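Local coordinates for protein carboxylic ester hydrolase (Aspergillus niger, PDB 7K4O) that hydrolyses ester bonds of tannins as a secreted fungal serine esterase of the tannase family, probably releasing gallic acid, at residues A[150-156]-A[190-195]; A[234-240]-A[294-299]. All coordinates share one frame. Residues are numbered along the deposited sequence.

Contact 1: A[150-156]-A[190-195]; sequences FAYKAHR and REGWSQ
Segments 150-156 and 190-195, from helices 144-169 and 187-196, cross at a signed angle of -75°, with axes 8.7 Å apart at closest approach. The backbones come nearest at Y152 and S194, with CA atoms 5.5 Å apart. The first helix is irregular: a wider pi-type turn spans 150-153 and Y152 adopts phi/psi of -162/-18, so two carbonyls miss their regular helical partners. F150 O lies 6.1 Å from A154 N. A151 O lies 7.0 Å from H155 N. R190, with chi1 and chi2 at t and chi3 at p, lays the edge of its guanidinium against both acceptors, donating from NH2 to F150 O at 2.9 Å and from NH1 to A151 O at 3.0 Å. NH2 also pairs with E187 and NH1 with T396. Water 1 gives a second donor to F150 O (3.1 Å) and bridges it to S194 OG (2.9 Å). The S194 hydroxyl, chi1 at p, in turn donates to E191 O at 2.6 Å. One turn further along, H155 points toward the second helix, and its NE2 donates to E191 OE1 at 2.9 Å, an oxygen that also accepts from G95 N. Q195, with the largest covered area (80 Å²), fills the space beside Y152, H155 and R156. The arrangement belongs to an alpha/beta-hydrolase core: helix 187-196 follows strand 179-185 and a probable nucleophile elbow touched by E191, helix 144-169 leads into that strand, W215 of helix 215-221 packs on F150 and R190, and W193 meets H413 of strand 410-416 and Y430 of helix 425-438.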
loop_
_atom_site.group_PDB
_atom_site.type_symbol
_atom_site.label_atom_id
_atom_site.label_comp_id
_atom_site.label_asym_id
_atom_site.label_seq_id
_atom_site.Cartn_x
_atom_site.Cartn_y
_atom_site.Cartn_z
ATOM N N PHE A 150 -2.158 14.575 6.882
ATOM C CA PHE A 150 -2.329 13.331 6.109
ATOM C C PHE A 150 -1.036 12.967 5.395
ATOM O O PHE A 150 -0.624 11.792 5.382
ATOM C CB PHE A 150 -3.478 13.500 5.114
ATOM C CG PHE A 150 -3.886 12.277 4.336
ATOM C CD1 PHE A 150 -4.232 11.095 4.971
ATOM C CD2 PHE A 150 -3.967 12.313 2.959
ATOM C CE1 PHE A 150 -4.656 9.995 4.246
ATOM C CE2 PHE A 150 -4.346 11.191 2.223
ATOM C CZ PHE A 150 -4.741 10.063 2.868
ATOM N N ALA A 151 -0.374 13.948 4.772
ATOM C CA ALA A 151 0.838 13.740 3.966
ATOM C C ALA A 151 1.928 13.081 4.809
ATOM O O ALA A 151 2.489 12.104 4.313
ATOM C CB ALA A 151 1.334 15.027 3.355
ATOM N N TYR A 152 2.279 13.691 5.936
ATOM C CA TYR A 152 3.432 13.195 6.724
ATOM C C TYR A 152 3.450 13.690 8.156
ATOM O O TYR A 152 4.187 13.088 8.963
ATOM C CB TYR A 152 4.752 13.559 6.030
ATOM C CG TYR A 152 5.105 15.023 6.012
ATOM C CD1 TYR A 152 5.748 15.619 7.080
ATOM C CD2 TYR A 152 4.798 15.833 4.902
ATOM C CE1 TYR A 152 6.097 16.968 7.049
ATOM C CE2 TYR A 152 5.158 17.169 4.851
ATOM C CZ TYR A 152 5.808 17.735 5.924
ATOM O OH TYR A 152 6.155 19.074 5.897
ATOM N N LYS A 153 2.739 14.734 8.518
ATOM C CA LYS A 153 3.018 15.341 9.834
ATOM C C LYS A 153 2.400 14.486 10.939
ATOM O O LYS A 153 2.984 14.415 12.064
ATOM C CB LYS A 153 2.520 16.793 9.885
ATOM C CG LYS A 153 2.926 17.552 11.120
ATOM C CD LYS A 153 2.792 19.098 10.950
ATOM C CE LYS A 153 1.347 19.535 10.777
ATOM N NZ LYS A 153 1.222 21.012 10.853
ATOM N N ALA A 154 1.220 13.929 10.750
ATOM C CA ALA A 154 0.525 13.149 11.801
ATOM C C ALA A 154 1.375 11.926 12.211
ATOM O O ALA A 154 1.481 11.618 13.429
ATOM C CB ALA A 154 -0.841 12.674 11.320
ATOM N N HIS A 155 1.994 11.269 11.258
ATOM C CA HIS A 155 2.810 10.071 11.600
ATOM C C HIS A 155 4.104 10.459 12.322
ATOM O O HIS A 155 4.535 9.742 13.256
ATOM C CB HIS A 155 3.097 9.236 10.376
ATOM C CG HIS A 155 2.048 8.226 10.127
ATOM N ND1 HIS A 155 1.844 7.145 11.012
ATOM C CD2 HIS A 155 1.089 8.166 9.179
ATOM C CE1 HIS A 155 0.804 6.464 10.573
ATOM N NE2 HIS A 155 0.336 7.039 9.439
ATOM N N ARG A 156 4.688 11.582 11.971
ATOM C CA ARG A 156 5.865 12.102 12.701
ATOM C C ARG A 156 5.500 12.328 14.172
ATOM O O ARG A 156 6.271 11.912 15.078
ATOM C CB ARG A 156 6.344 13.371 12.008
ATOM C CG ARG A 156 7.511 14.052 12.677
ATOM C CD ARG A 156 8.639 13.124 12.866
ATOM N NE ARG A 156 9.822 13.913 13.259
ATOM C CZ ARG A 156 10.968 13.345 13.646
ATOM N NH1 ARG A 156 11.129 12.032 13.618
ATOM N NH2 ARG A 156 11.980 14.108 13.989
ATOM N N ARG A 190 2.047 4.151 1.613
ATOM C CA ARG A 190 2.490 5.518 1.303
ATOM C C ARG A 190 2.906 6.195 2.620
ATOM O O ARG A 190 3.937 6.895 2.691
ATOM C CB ARG A 190 1.393 6.363 0.645
ATOM C CG ARG A 190 1.926 7.719 0.170
ATOM C CD ARG A 190 0.779 8.683 -0.098
ATOM N NE ARG A 190 0.015 9.041 1.086
ATOM C CZ ARG A 190 0.414 9.889 2.029
ATOM N NH1 ARG A 190 1.581 10.528 1.938
ATOM N NH2 ARG A 190 -0.332 10.119 3.075
ATOM N N GLU A 191 2.118 6.029 3.661
ATOM C CA GLU A 191 2.408 6.659 4.959
ATOM C C GLU A 191 3.744 6.169 5.500
ATOM O O GLU A 191 4.505 6.993 6.015
ATOM C CB GLU A 191 1.289 6.433 5.944
ATOM C CG GLU A 191 0.001 7.162 5.579
ATOM C CD GLU A 191 -1.260 6.624 6.213
ATOM O OE1 GLU A 191 -1.178 5.880 7.199
ATOM O OE2 GLU A 191 -2.375 7.000 5.737
ATOM N N GLY A 192 4.061 4.883 5.332
ATOM C CA GLY A 192 5.400 4.405 5.720
ATOM C C GLY A 192 6.488 5.153 4.969
ATOM O O GLY A 192 7.424 5.672 5.574
ATOM N N TRP A 193 6.366 5.251 3.650
ATOM C CA TRP A 193 7.394 5.961 2.837
ATOM C C TRP A 193 7.452 7.444 3.207
ATOM O O TRP A 193 8.534 8.033 3.119
ATOM C CB TRP A 193 7.169 5.773 1.336
ATOM C CG TRP A 193 7.651 4.460 0.823
ATOM C CD1 TRP A 193 6.892 3.488 0.258
ATOM C CD2 TRP A 193 8.985 3.929 0.910
ATOM N NE1 TRP A 193 7.672 2.428 -0.103
ATOM C CE2 TRP A 193 8.964 2.666 0.293
ATOM C CE3 TRP A 193 10.220 4.431 1.356
ATOM C CZ2 TRP A 193 10.108 1.885 0.169
ATOM C CZ3 TRP A 193 11.349 3.653 1.224
ATOM C CH2 TRP A 193 11.287 2.382 0.658
ATOM N N SER A 194 6.351 8.059 3.627
ATOM C CA SER A 194 6.314 9.496 3.946
ATOM C C SER A 194 7.319 9.792 5.067
ATOM O O SER A 194 7.905 10.893 5.107
ATOM C CB SER A 194 4.935 9.982 4.304
ATOM O OG SER A 194 4.509 9.586 5.604
ATOM N N GLN A 195 7.500 8.855 5.991
ATOM C CA GLN A 195 8.426 9.048 7.127
ATOM C C GLN A 195 9.860 8.628 6.760
ATOM O O GLN A 195 10.799 9.364 7.061
ATOM C CB GLN A 195 7.995 8.247 8.358
ATOM C CG GLN A 195 6.574 8.539 8.789
ATOM C CD GLN A 195 6.330 9.999 9.102
ATOM O OE1 GLN A 195 6.884 10.539 10.038
ATOM N NE2 GLN A 195 5.553 10.669 8.252
HETATM O O HOH W 1 1.726 9.982 6.234
#

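Contact 2: A[234-240]-A[294-299]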
loop_
_atom_site.group_PDB
_atom_site.type_symbol
_atom_site.label_atom_id
_atom_site.label_comp_id
_atom_site.label_asym_id
_atom_site.label_seq_id
_atom_site.Cartn_x
_atom_site.Cartn_y
_atom_site.Cartn_z
ATOM N N TYR A 234 -16.433 1.744 -26.475
ATOM C CA TYR A 234 -16.902 0.379 -26.158
ATOM C C TYR A 234 -16.814 0.153 -24.649
ATOM O O TYR A 234 -15.754 0.371 -24.075
ATOM C CB TYR A 234 -16.072 -0.656 -26.904
ATOM C CG TYR A 234 -16.551 -2.052 -26.608
ATOM C CD1 TYR A 234 -17.767 -2.510 -27.101
ATOM C CD2 TYR A 234 -15.815 -2.912 -25.817
ATOM C CE1 TYR A 234 -18.226 -3.787 -26.824
ATOM C CE2 TYR A 234 -16.241 -4.201 -25.549
ATOM C CZ TYR A 234 -17.457 -4.634 -26.041
ATOM O OH TYR A 234 -17.841 -5.904 -25.763
ATOM N N TYR A 235 -17.904 -0.293 -24.060
ATOM C CA TYR A 235 -18.056 -0.530 -22.616
ATOM C C TYR A 235 -18.177 -2.027 -22.392
ATOM O O TYR A 235 -19.269 -2.570 -22.414
ATOM C CB TYR A 235 -19.219 0.312 -22.119
ATOM C CG TYR A 235 -18.976 1.778 -22.374
ATOM C CD1 TYR A 235 -18.182 2.545 -21.515
ATOM C CD2 TYR A 235 -19.433 2.378 -23.534
ATOM C CE1 TYR A 235 -17.940 3.889 -21.763
ATOM C CE2 TYR A 235 -19.173 3.709 -23.815
ATOM C CZ TYR A 235 -18.411 4.465 -22.935
ATOM O OH TYR A 235 -18.133 5.761 -23.229
ATOM N N PRO A 236 -17.070 -2.748 -22.123
ATOM C CA PRO A 236 -17.139 -4.196 -21.982
ATOM C C PRO A 236 -17.986 -4.605 -20.799
ATOM O O PRO A 236 -17.887 -4.018 -19.716
ATOM C CB PRO A 236 -15.697 -4.650 -21.764
ATOM C CG PRO A 236 -14.875 -3.467 -22.236
ATOM C CD PRO A 236 -15.704 -2.234 -21.936
ATOM N N PRO A 237 -18.883 -5.606 -20.959
ATOM C CA PRO A 237 -19.537 -6.211 -19.796
ATOM C C PRO A 237 -18.434 -6.725 -18.871
ATOM O O PRO A 237 -17.429 -7.256 -19.353
ATOM C CB PRO A 237 -20.360 -7.379 -20.369
ATOM C CG PRO A 237 -20.518 -7.037 -21.830
ATOM C CD PRO A 237 -19.273 -6.259 -22.225
ATOM N N PRO A 238 -18.561 -6.562 -17.544
ATOM C CA PRO A 238 -17.534 -7.061 -16.618
ATOM C C PRO A 238 -17.128 -8.514 -16.902
ATOM O O PRO A 238 -15.969 -8.863 -16.821
ATOM C CB PRO A 238 -18.225 -6.961 -15.254
ATOM C CG PRO A 238 -19.156 -5.779 -15.414
ATOM C CD PRO A 238 -19.664 -5.892 -16.844
ATOM N N CYS A 239 -18.102 -9.350 -17.284
ATOM C CA CYS A 239 -17.865 -10.791 -17.525
ATOM C C CYS A 239 -16.887 -10.981 -18.678
ATOM O O CYS A 239 -16.084 -11.924 -18.642
ATOM C CB CYS A 239 -19.196 -11.463 -17.846
ATOM S SG CYS A 239 -19.094 -13.257 -17.730
ATOM N N GLU A 240 -16.944 -10.131 -19.699
ATOM C CA GLU A 240 -16.049 -10.286 -20.858
ATOM C C GLU A 240 -14.598 -10.095 -20.398
ATOM O O GLU A 240 -13.716 -10.850 -20.850
ATOM C CB GLU A 240 -16.454 -9.298 -21.945
ATOM C CG GLU A 240 -15.570 -9.341 -23.164
ATOM C CD GLU A 240 -16.051 -8.404 -24.262
ATOM O OE1 GLU A 240 -16.571 -7.330 -23.920
ATOM O OE2 GLU A 240 -15.922 -8.767 -25.459
ATOM N N GLN A 294 -24.957 -12.035 -17.835
ATOM C CA GLN A 294 -24.108 -11.665 -18.995
ATOM C C GLN A 294 -23.674 -12.957 -19.676
ATOM O O GLN A 294 -23.269 -13.915 -18.973
ATOM C CB GLN A 294 -22.887 -10.829 -18.575
ATOM C CG GLN A 294 -23.246 -9.624 -17.722
ATOM C CD GLN A 294 -22.049 -9.179 -16.895
ATOM O OE1 GLN A 294 -20.978 -8.890 -17.417
ATOM N NE2 GLN A 294 -22.224 -9.193 -15.592
ATOM N N ASN A 295 -23.761 -12.979 -21.002
ATOM C CA ASN A 295 -23.199 -14.081 -21.815
ATOM C C ASN A 295 -22.937 -13.552 -23.215
ATOM O O ASN A 295 -23.550 -12.566 -23.635
ATOM C CB ASN A 295 -24.095 -15.324 -21.847
ATOM C CG ASN A 295 -25.438 -15.034 -22.482
ATOM O OD1 ASN A 295 -25.616 -15.235 -23.682
ATOM N ND2 ASN A 295 -26.376 -14.534 -21.692
ATOM N N GLY A 296 -22.018 -14.208 -23.888
ATOM C CA GLY A 296 -21.500 -13.754 -25.178
ATOM C C GLY A 296 -20.227 -14.480 -25.500
ATOM O O GLY A 296 -19.932 -15.555 -24.908
ATOM N N THR A 297 -19.492 -13.910 -26.432
ATOM C CA THR A 297 -18.146 -14.365 -26.814
ATOM C C THR A 297 -17.222 -13.159 -26.670
ATOM O O THR A 297 -17.674 -12.021 -26.923
ATOM C CB THR A 297 -18.101 -14.958 -28.229
ATOM O OG1 THR A 297 -18.488 -13.948 -29.157
ATOM C CG2 THR A 297 -18.955 -16.201 -28.377
ATOM N N VAL A 298 -15.970 -13.409 -26.316
ATOM C CA VAL A 298 -14.991 -12.304 -26.168
ATOM C C VAL A 298 -14.839 -11.654 -27.537
ATOM O O VAL A 298 -14.464 -12.327 -28.508
ATOM C CB VAL A 298 -13.653 -12.786 -25.583
ATOM C CG1 VAL A 298 -12.639 -11.636 -25.523
ATOM C CG2 VAL A 298 -13.876 -13.411 -24.216
ATOM N N SER A 299 -15.097 -10.360 -27.591
ATOM C CA SER A 299 -15.168 -9.574 -28.843
ATOM C C SER A 299 -13.813 -8.969 -29.174
ATOM O O SER A 299 -12.934 -8.813 -28.274
ATOM C CB SER A 299 -16.226 -8.524 -28.740
ATOM O OG SER A 299 -15.851 -7.513 -27.815
HETATM O O HOH W 2 -18.872 -9.674 -25.933
#
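Residues 234-237 run as an extended chain, P236 and P237 both near phi/psi of -60/137, before helix 238-252 begins at P238 with P237 at the N-cap position and E240 N bonded to P237 O at 2.9 Å. The opposing segment is strand 294-297, followed by V298 and by S299, the N-cap of helix 300-310. The backbones come nearest at C239-Q294 (6.5 Å between CA atoms) and E240-V298 (5.8 Å). Polar contacts join them at both ends. At one end Q294 reaches across, and its OE1 accepts from C239 N at 2.9 Å, taking up an amide in the first turn of the helix; the same oxygen packs against P237 CB (3.4 Å) and P238 CD (3.3 Å). At the other end the fully extended E240 (chi1 and chi2 both t) places OE2 to accept from S299 N at 2.8 Å and S299 OG at 2.7 Å. Its OE1 accepts from Y234 OH, also at 2.7 Å, which ties the loop back to its own helix. Water 2 donates to T297 O (2.8 Å) and, weakly, to E240 OE2 (3.1 Å). The S299 hydroxyl additionally caps G302 N, so E240 and S299 together link the starts of two helices. Nearby, Y283 of the paired strand 282-285 packs on P237, C239, E240 and V298, and W345 covers P237, P238 and Q294. The C239-C285 disulfide covalently couples helix 238-252 to this two-stranded antiparallel sheet, within a region inserted between core strands 205-209 and 410-416, consistent with the lid of tannase-family alpha/beta hydrolases.

Overall arrangement
Contacts 1 and 2 follow each other in series along the chain, the first closing before the second opens, and lie on opposite sides of its centre. Their own centres are 41 Å apart and their nearest atoms about 28 Å, so they do not touch and share no helix or strand. Contact 1 joins two core helices that, in sequence, precede and follow strand 179-185 of the large mixed sheet, whereas contact 2 joins a helix start to the small sheet formed by 282-285 and 294-297, in the long insertion between strands 205-209 and 410-416. One packs the core, the R190 side chain about 7 Å from the bound gallate; the other packs the remote, probably lid-forming part.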